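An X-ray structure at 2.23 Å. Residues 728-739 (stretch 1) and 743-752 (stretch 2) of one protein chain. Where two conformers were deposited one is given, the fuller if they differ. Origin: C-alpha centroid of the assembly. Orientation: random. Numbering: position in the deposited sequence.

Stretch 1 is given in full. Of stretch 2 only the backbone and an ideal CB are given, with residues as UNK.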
# COMPACT_ATOMS: atom_id res chain seq x y z
N LYS A 728 -28.15 28.83 39.53
CA LYS A 728 -29.29 29.77 39.71
C LYS A 728 -30.62 28.99 39.76
O LYS A 728 -31.64 29.60 40.09
CB LYS A 728 -29.32 30.78 38.55
CG LYS A 728 -28.03 31.56 38.36
CD LYS A 728 -27.70 32.47 39.51
CE LYS A 728 -27.75 33.93 39.12
NZ LYS A 728 -26.58 34.27 38.28
N THR A 729 -30.63 27.72 39.36
CA THR A 729 -31.85 26.89 39.40
C THR A 729 -32.26 26.74 40.86
O THR A 729 -31.39 26.85 41.75
CB THR A 729 -31.65 25.55 38.69
OG1 THR A 729 -30.43 24.98 39.15
CG2 THR A 729 -31.66 25.67 37.18
N LYS A 730 -33.53 26.46 41.10
CA LYS A 730 -34.13 26.48 42.46
C LYS A 730 -34.13 25.08 43.05
O LYS A 730 -34.28 24.99 44.27
CB LYS A 730 -35.57 27.01 42.41
CG LYS A 730 -35.71 28.40 41.80
CD LYS A 730 -34.92 29.44 42.56
CE LYS A 730 -35.04 30.82 41.96
NZ LYS A 730 -34.33 31.80 42.81
N ASN A 731 -34.04 24.04 42.22
CA ASN A 731 -34.25 22.64 42.66
C ASN A 731 -32.91 22.03 43.08
O ASN A 731 -31.85 22.52 42.69
CB ASN A 731 -34.95 21.82 41.57
CG ASN A 731 -34.22 21.83 40.25
OD1 ASN A 731 -33.78 22.89 39.79
ND2 ASN A 731 -34.09 20.67 39.64
N ILE A 732 -32.97 20.97 43.88
CA ILE A 732 -31.77 20.26 44.40
C ILE A 732 -31.09 19.51 43.25
O ILE A 732 -31.76 18.70 42.59
CB ILE A 732 -32.17 19.33 45.56
CG1 ILE A 732 -32.54 20.13 46.82
CG2 ILE A 732 -31.09 18.27 45.81
CD1 ILE A 732 -33.35 19.34 47.83
N LEU A 733 -29.80 19.76 43.04
CA LEU A 733 -28.94 18.80 42.29
C LEU A 733 -28.05 18.10 43.30
O LEU A 733 -27.23 18.75 43.94
CB LEU A 733 -28.09 19.51 41.23
CG LEU A 733 -27.17 18.56 40.45
CD1 LEU A 733 -28.00 17.52 39.70
CD2 LEU A 733 -26.25 19.32 39.50
N PRO A 734 -28.15 16.77 43.45
CA PRO A 734 -27.14 16.01 44.17
C PRO A 734 -25.82 16.04 43.40
O PRO A 734 -25.81 15.83 42.21
CB PRO A 734 -27.66 14.58 44.23
CG PRO A 734 -28.74 14.50 43.18
CD PRO A 734 -29.26 15.91 42.99
N ILE A 735 -24.75 16.29 44.12
CA ILE A 735 -23.40 16.32 43.52
C ILE A 735 -22.42 15.69 44.51
O ILE A 735 -22.57 15.90 45.72
CB ILE A 735 -23.06 17.76 43.10
CG1 ILE A 735 -21.65 17.88 42.51
CG2 ILE A 735 -23.29 18.73 44.25
CD1 ILE A 735 -21.37 19.26 41.96
N ASN A 736 -21.48 14.91 43.99
CA ASN A 736 -20.49 14.14 44.77
C ASN A 736 -19.15 14.85 44.62
O ASN A 736 -18.65 14.94 43.46
CB ASN A 736 -20.55 12.69 44.30
CG ASN A 736 -19.92 11.77 45.30
OD1 ASN A 736 -18.76 11.95 45.63
ND2 ASN A 736 -20.69 10.82 45.81
N VAL A 737 -18.60 15.43 45.70
CA VAL A 737 -17.30 16.16 45.67
C VAL A 737 -16.33 15.54 46.68
O VAL A 737 -16.67 15.48 47.91
CB VAL A 737 -17.45 17.69 45.89
CG1 VAL A 737 -16.17 18.43 45.56
CG2 VAL A 737 -18.59 18.29 45.08
N TYR A 738 -15.16 15.11 46.20
CA TYR A 738 -14.12 14.44 47.02
C TYR A 738 -14.78 13.23 47.71
O TYR A 738 -14.43 12.92 48.85
CB TYR A 738 -13.48 15.42 48.00
CG TYR A 738 -12.76 16.58 47.35
CD1 TYR A 738 -11.79 16.36 46.38
CD2 TYR A 738 -13.04 17.89 47.68
CE1 TYR A 738 -11.11 17.40 45.76
CE2 TYR A 738 -12.38 18.94 47.07
CZ TYR A 738 -11.41 18.70 46.11
OH TYR A 738 -10.77 19.74 45.48
N GLY A 739 -15.72 12.58 47.02
CA GLY A 739 -16.35 11.32 47.46
C GLY A 739 -17.48 11.53 48.46
O GLY A 739 -17.99 10.49 48.92
N UNK A 743 -26.18 18.20 48.47
CA UNK A 743 -27.37 18.68 47.75
C UNK A 743 -27.13 20.15 47.40
O UNK A 743 -27.34 21.00 48.26
CB UNK A 743 -28.64 18.51 48.58
N UNK A 744 -26.75 20.44 46.16
CA UNK A 744 -26.53 21.83 45.69
C UNK A 744 -27.88 22.48 45.39
O UNK A 744 -28.69 21.89 44.68
CB UNK A 744 -25.64 21.86 44.45
N UNK A 745 -28.14 23.64 45.97
CA UNK A 745 -29.37 24.41 45.67
C UNK A 745 -28.93 25.72 44.99
O UNK A 745 -29.31 25.91 43.83
CB UNK A 745 -30.19 24.69 46.93
N UNK A 746 -28.13 26.54 45.67
CA UNK A 746 -27.59 27.82 45.14
C UNK A 746 -26.06 27.81 45.16
O UNK A 746 -25.46 28.17 44.14
CB UNK A 746 -28.11 29.01 45.95
N UNK A 747 -25.44 27.35 46.25
CA UNK A 747 -23.99 27.53 46.49
C UNK A 747 -23.46 26.42 47.40
O UNK A 747 -24.15 26.08 48.41
CB UNK A 747 -23.71 28.90 47.11
N UNK A 748 -22.29 25.90 47.02
CA UNK A 748 -21.46 24.97 47.83
C UNK A 748 -20.05 25.57 47.95
O UNK A 748 -19.45 25.92 46.92
CB UNK A 748 -21.41 23.58 47.20
N UNK A 749 -19.52 25.63 49.17
CA UNK A 749 -18.14 26.09 49.47
C UNK A 749 -17.44 24.94 50.18
O UNK A 749 -17.80 24.70 51.34
CB UNK A 749 -18.13 27.36 50.33
N UNK A 750 -16.58 24.19 49.49
CA UNK A 750 -15.93 22.96 50.06
C UNK A 750 -14.43 23.24 50.24
O UNK A 750 -13.80 23.61 49.25
CB UNK A 750 -16.14 21.74 49.15
N UNK A 751 -13.91 23.06 51.46
CA UNK A 751 -12.46 23.17 51.78
C UNK A 751 -11.72 22.00 51.15
O UNK A 751 -12.32 20.93 51.04
CB UNK A 751 -12.22 23.19 53.29
N UNK A 752 -10.46 22.19 50.76
CA UNK A 752 -9.66 21.13 50.08
C UNK A 752 -8.80 20.39 51.13
O UNK A 752 -8.04 21.01 51.86
CB UNK A 752 -8.77 21.73 48.99

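Position 743 lies in extended conformation (phi/psi -110/100), and its CA sits 4.5 Å from the CA of Pro 734 in a non-hydrogen-bonded antiparallel pair. Its ideal CB shares the sheet face of Pro 734 and comes 3.7 Å from Ile 732 CG2. A methyl neighbour at that range favours aliphatic carbon, either as a branched side chain or as the stem of a longer one with a polar end. The deposited residue is Glu 743, whose CG packs 3.7 Å from Ile 732 CG2; with chi1 m and chi2 t, the chain extends beyond that contact to its carboxylate.

Position 744 forms the hydrogen-bonded pair with Leu 733. Its N donates to Leu 733 O at 2.8 Å (146° at hydrogen), and Leu 733 N donates to its O at 2.9 Å (159°). The same O receives a CA-H...O contact from Ile 732 CA at 3.5 Å. All of this is backbone chemistry and would accommodate many side chains, but the ideal CB, on the face of Leu 733, stands 3.9 Å from Ile 735 CG2. Leucine, isoleucine, valine or methionine would suit. Leu 744 is deposited, with its CB 3.8 Å from Ile 735 CG2.

At 745 the regular pairing ends: phi/psi is -115/-60, and CA-to-CB points sideways. The ideal CB is 4.9 Å from Lys 730 O and 5.1 Å from Ile 732 CG1. Carbonyls alone might invite a donor, whereas the isoleucine favours an aliphatic group. The deposited Ile 745 takes the second option, its CG1 3.7 Å from Ile 732 CG1, while its CG2 lies 3.8 Å from Lys 730 O. Its own O is 3.1 Å from Thr 729 O, a close approach of two acceptors and no hydrogen bond.

At 746 and 747 no atom of stretch 1 lies within 5.5 Å of the ideal CB, so many residues would fit. Asp 746 starts sideways and its end leads away; Lys 747 is out of reach.

Position 748 is extended and its CB points toward stretch 1, but across a gap that a short side chain would leave unfilled. A longer apolar one is suitable. Leu 748 spans it, placing CD2 3.7 Å from Ile 735 CG2, with chi1 between wells at -101°.

Position 749 is out of reach and gives little basis for choice. Glu 749 accepts a salt bridge from Lys 747, NZ to OE1 3.0 Å.

Position 750 points toward stretch 1, its ideal CB 4.9 Å from Val 737 CG1 and 5.1 Å from Tyr 738 CE2. A branched aliphatic could reach both. Ile 750 does: CD1 lies 3.5 Å from Val 737 CB, and CG2 meets the edge of the Tyr 738 ring, 4.0 Å from CD2.

Position 751 points away, leaving the choice wide; Lys 751 is deposited.

At 752 the ideal CB stands 4.5 Å from Tyr 738 OH, suiting a polar or long flexible chain. Arg 752 brings NE to 3.3 Å from Tyr 738 OH.

Stretch 2 (743-752) ELIDKLEIKR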
# COMPACT_ATOMS: atom_id res chain seq x y z
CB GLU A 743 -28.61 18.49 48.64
CG GLU A 743 -29.10 17.05 48.71
CD GLU A 743 -30.36 16.87 49.56
OE1 GLU A 743 -30.53 17.65 50.51
OE2 GLU A 743 -31.17 15.97 49.25
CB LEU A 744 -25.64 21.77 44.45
CG LEU A 744 -25.44 23.09 43.72
CD1 LEU A 744 -24.82 24.12 44.65
CD2 LEU A 744 -24.59 22.88 42.47
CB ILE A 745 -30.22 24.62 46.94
CG1 ILE A 745 -30.74 23.28 47.46
CG2 ILE A 745 -31.36 25.60 46.67
CD1 ILE A 745 -31.30 23.31 48.89
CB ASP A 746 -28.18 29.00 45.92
CG ASP A 746 -27.87 28.96 47.41
OD1 ASP A 746 -27.82 27.85 48.02
OD2 ASP A 746 -27.67 30.05 47.94
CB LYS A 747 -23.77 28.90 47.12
CG LYS A 747 -22.34 29.34 47.35
CD LYS A 747 -22.28 30.85 47.63
CE LYS A 747 -20.99 31.32 48.27
NZ LYS A 747 -19.86 31.22 47.32
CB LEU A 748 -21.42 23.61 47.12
CG LEU A 748 -22.34 22.53 47.68
CD1 LEU A 748 -23.75 23.04 47.92
CD2 LEU A 748 -22.37 21.34 46.74
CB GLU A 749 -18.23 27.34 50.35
CG GLU A 749 -17.10 28.33 50.19
CD GLU A 749 -17.53 29.77 50.49
OE1 GLU A 749 -18.39 30.32 49.74
OE2 GLU A 749 -17.03 30.34 51.47
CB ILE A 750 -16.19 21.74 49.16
CG1 ILE A 750 -17.69 21.44 49.08
CG2 ILE A 750 -15.41 20.52 49.63
CD1 ILE A 750 -18.05 20.38 48.08
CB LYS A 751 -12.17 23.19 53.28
CG LYS A 751 -12.61 24.45 54.00
CD LYS A 751 -12.11 24.54 55.43
CE LYS A 751 -13.23 24.78 56.43
NZ LYS A 751 -13.94 26.06 56.16
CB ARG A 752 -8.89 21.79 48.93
CG ARG A 752 -9.80 22.28 47.80
CD ARG A 752 -9.09 22.74 46.54
NE ARG A 752 -8.18 21.73 46.05
CZ ARG A 752 -7.16 21.95 45.23
NH1 ARG A 752 -6.94 23.17 44.75
NH2 ARG A 752 -6.36 20.95 44.88
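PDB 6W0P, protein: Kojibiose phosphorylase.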